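PDB 4EGU: histidine triad (HIT) protein from Clostridium difficile, which binds zinc and guanosine monophosphate and, as a member of the histidine triad family, probably acts as a nucleotide hydrolase or transferase. Local coordinates for residues D5-C9 with V98-H102. Sequence-based numbering, arbitrary orientation.
With ZN (zinc ion), chain D; 5GP (guanosine-5'-monophosphate), chain C.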
loop_
_atom_site.group_PDB
_atom_site.type_symbol
_atom_site.label_atom_id
_atom_site.label_comp_id
_atom_site.label_asym_id
_atom_site.label_seq_id
_atom_site.Cartn_x
_atom_site.Cartn_y
_atom_site.Cartn_z
ATOM N N ASP A 5 7.010 -3.456 -24.279
ATOM C CA ASP A 5 7.872 -2.420 -23.727
ATOM C C ASP A 5 7.869 -2.433 -22.207
ATOM O O ASP A 5 8.428 -1.528 -21.594
ATOM C CB ASP A 5 7.490 -1.037 -24.265
ATOM C CG ASP A 5 6.195 -0.517 -23.711
ATOM O OD1 ASP A 5 5.433 -1.286 -23.094
ATOM O OD2 ASP A 5 5.923 0.688 -23.918
ATOM N N CYS A 6 7.302 -3.477 -21.595
ATOM C CA CYS A 6 7.149 -3.520 -20.146
ATOM C C CYS A 6 8.234 -4.364 -19.491
ATOM O O CYS A 6 8.267 -5.577 -19.647
ATOM C CB CYS A 6 5.771 -4.062 -19.770
ATOM S SG CYS A 6 5.554 -4.053 -17.984
ATOM N N ILE A 7 9.106 -3.721 -18.728
ATOM C CA ILE A 7 10.192 -4.397 -18.059
ATOM C C ILE A 7 9.627 -5.471 -17.118
ATOM O O ILE A 7 10.186 -6.555 -17.010
ATOM C CB ILE A 7 11.082 -3.393 -17.267
ATOM C CG1 ILE A 7 11.775 -2.399 -18.202
ATOM C CG2 ILE A 7 12.111 -4.132 -16.412
ATOM C CD1 ILE A 7 12.390 -1.218 -17.468
ATOM N N PHE A 8 8.541 -5.174 -16.405
ATOM C CA PHE A 8 8.040 -6.129 -15.410
ATOM C C PHE A 8 7.339 -7.325 -16.056
ATOM O O PHE A 8 7.391 -8.414 -15.485
ATOM C CB PHE A 8 7.178 -5.461 -14.348
ATOM C CG PHE A 8 7.933 -4.552 -13.392
ATOM C CD1 PHE A 8 9.311 -4.357 -13.458
ATOM C CD2 PHE A 8 7.238 -3.880 -12.406
ATOM C CE1 PHE A 8 9.965 -3.504 -12.561
ATOM C CE2 PHE A 8 7.885 -3.037 -11.516
ATOM C CZ PHE A 8 9.254 -2.847 -11.590
ATOM N N CYS A 9 6.715 -7.169 -17.225
ATOM C CA CYS A 9 6.229 -8.346 -17.941
ATOM C C CYS A 9 7.399 -9.263 -18.295
ATOM O O CYS A 9 7.303 -10.481 -18.191
ATOM C CB CYS A 9 5.478 -7.958 -19.211
ATOM S SG CYS A 9 3.756 -7.406 -18.967
ATOM N N VAL A 98 7.422 2.630 -13.765
ATOM C CA VAL A 98 7.126 1.376 -14.473
ATOM C C VAL A 98 5.639 1.116 -14.383
ATOM O O VAL A 98 5.090 0.928 -13.291
ATOM C CB VAL A 98 7.895 0.189 -13.912
ATOM C CG1 VAL A 98 7.525 -1.081 -14.652
ATOM C CG2 VAL A 98 9.409 0.438 -13.995
ATOM N N LYS A 99 4.992 1.125 -15.541
ATOM C CA LYS A 99 3.537 1.081 -15.627
ATOM C C LYS A 99 3.050 -0.371 -15.710
ATOM O O LYS A 99 2.394 -0.794 -16.673
ATOM C CB LYS A 99 3.046 1.949 -16.797
ATOM C CG LYS A 99 3.314 3.436 -16.591
ATOM C CD LYS A 99 2.832 4.245 -17.785
ATOM C CE LYS A 99 3.150 5.728 -17.644
ATOM N NZ LYS A 99 2.690 6.517 -18.828
ATOM N N HIS A 100 3.361 -1.106 -14.648
ATOM C CA HIS A 100 2.901 -2.472 -14.417
ATOM C C HIS A 100 2.693 -2.551 -12.910
ATOM O O HIS A 100 3.653 -2.329 -12.171
ATOM C CB HIS A 100 3.955 -3.495 -14.873
ATOM C CG HIS A 100 3.592 -4.927 -14.651
ATOM N ND1 HIS A 100 3.567 -5.845 -15.689
ATOM C CD2 HIS A 100 3.348 -5.614 -13.510
ATOM C CE1 HIS A 100 3.290 -7.030 -15.182
ATOM N NE2 HIS A 100 3.164 -6.919 -13.867
ATOM N N LEU A 101 1.470 -2.849 -12.457
ATOM C CA LEU A 101 1.146 -2.865 -11.030
ATOM C C LEU A 101 2.259 -3.493 -10.210
ATOM O O LEU A 101 2.674 -4.637 -10.434
ATOM C CB LEU A 101 -0.132 -3.649 -10.746
ATOM C CG LEU A 101 -0.655 -3.529 -9.308
ATOM C CD1 LEU A 101 -1.290 -2.150 -9.069
ATOM C CD2 LEU A 101 -1.605 -4.636 -8.996
ATOM N N HIS A 102 2.691 -2.787 -9.186
ATOM C CA HIS A 102 3.710 -3.299 -8.284
ATOM C C HIS A 102 3.594 -2.633 -6.941
ATOM O O HIS A 102 3.231 -1.464 -6.846
ATOM C CB HIS A 102 5.144 -3.031 -8.873
ATOM C CG HIS A 102 5.459 -1.581 -9.120
ATOM N ND1 HIS A 102 5.090 -0.970 -10.287
ATOM C CD2 HIS A 102 6.107 -0.636 -8.389
ATOM C CE1 HIS A 102 5.476 0.298 -10.271
ATOM N NE2 HIS A 102 6.106 0.523 -9.132
HETATM ZN ZN ZN D . 3.760 -5.486 -17.736
HETATM P P 5GP C . 8.247 3.034 -9.496
HETATM O O1P 5GP C . 9.017 4.306 -9.221
HETATM O O2P 5GP C . 7.713 2.879 -10.893
HETATM O O3P 5GP C . 7.168 2.865 -8.512
HETATM O "O5'" 5GP C . 9.172 1.819 -9.133
HETATM C "C5'" 5GP C . 9.831 1.095 -10.145
HETATM C "C4'" 5GP C . 11.023 0.416 -9.577
HETATM O "O4'" 5GP C . 11.516 -0.522 -10.537
HETATM C "C3'" 5GP C . 12.187 1.353 -9.243
HETATM O "O3'" 5GP C . 12.409 1.371 -7.831
HETATM C "C2'" 5GP C . 13.393 0.723 -9.981
HETATM O "O2'" 5GP C . 14.606 0.702 -9.253
HETATM C "C1'" 5GP C . 12.885 -0.685 -10.325
HETATM N N9 5GP C . 13.448 -1.255 -11.539
HETATM C C8 5GP C . 13.451 -0.649 -12.742
HETATM N N7 5GP C . 14.001 -1.462 -13.665
HETATM C C5 5GP C . 14.333 -2.605 -13.030
HETATM C C6 5GP C . 14.929 -3.777 -13.469
HETATM O O6 5GP C . 15.299 -3.973 -14.667
HETATM N N1 5GP C . 15.090 -4.720 -12.527
HETATM C C2 5GP C . 14.716 -4.566 -11.230
HETATM N N2 5GP C . 14.945 -5.591 -10.393
HETATM N N3 5GP C . 14.150 -3.445 -10.759
HETATM C C4 5GP C . 13.964 -2.475 -11.682
#
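Cys6 and Cys9 meet His100 at a shared zinc ion, and Phe8 packs against Val98, His100 and His102; no hydrogen bond joins the two segments. The metal takes His100 ND1 at 2.1 Å and the sulfurs of Cys6 and Cys9, with His48 completing a Cys2His2 site. Both sulfurs lie at the edge of the His100 ring, as expected for ligands gathered round the ion that ND1 binds. Cys6 also caps the helix: its SG accepts from Cys9 N, so one sulfur serves metal and helix start. Phe8 carries most of the apolar packing. Phe8 CB rests on a face of the His100 ring, 3.6 Å from His100 CG, while Val98 CG1 stands almost over the centre of the Phe8 ring, 3.6 Å from the centroid. The ring's CE2 edge then points into the face of His102, 3.7 Å from His102 ND1; planes at 86° make this a T-shaped pair. His102, the predicted nucleotidylated histidine of the triad motif, is gripped at both nitrogens. ND1 donates to His100 O at 2.7 Å, nearly straight (172°) and in the imidazole plane, which would hold the ring's rotation in this conformer; a second one was also modelled. NE2 donates to O3P of the bound GMP at 2.6 Å. The carbonyl of the zinc ligand His100 is thus placed to orient the phosphate-binding histidine. Val98 N adds a bond to O2P, and Phe8 CZ approaches the ribose O4' at 3.4 Å. By contrast, Asp5 and Lys99 are exposed and make no contact across the interface, Lys99 pointing away from 5-9. The start of helix 7-12 is thereby joined to the loop leading from strand 84-90 into strand 103-107, with Phe8 and His102 both packed on Leu42 and Val44 of strand 39-45, and His100 NE2 hydrogen-bonded to O of Pro45, the last residue of that strand.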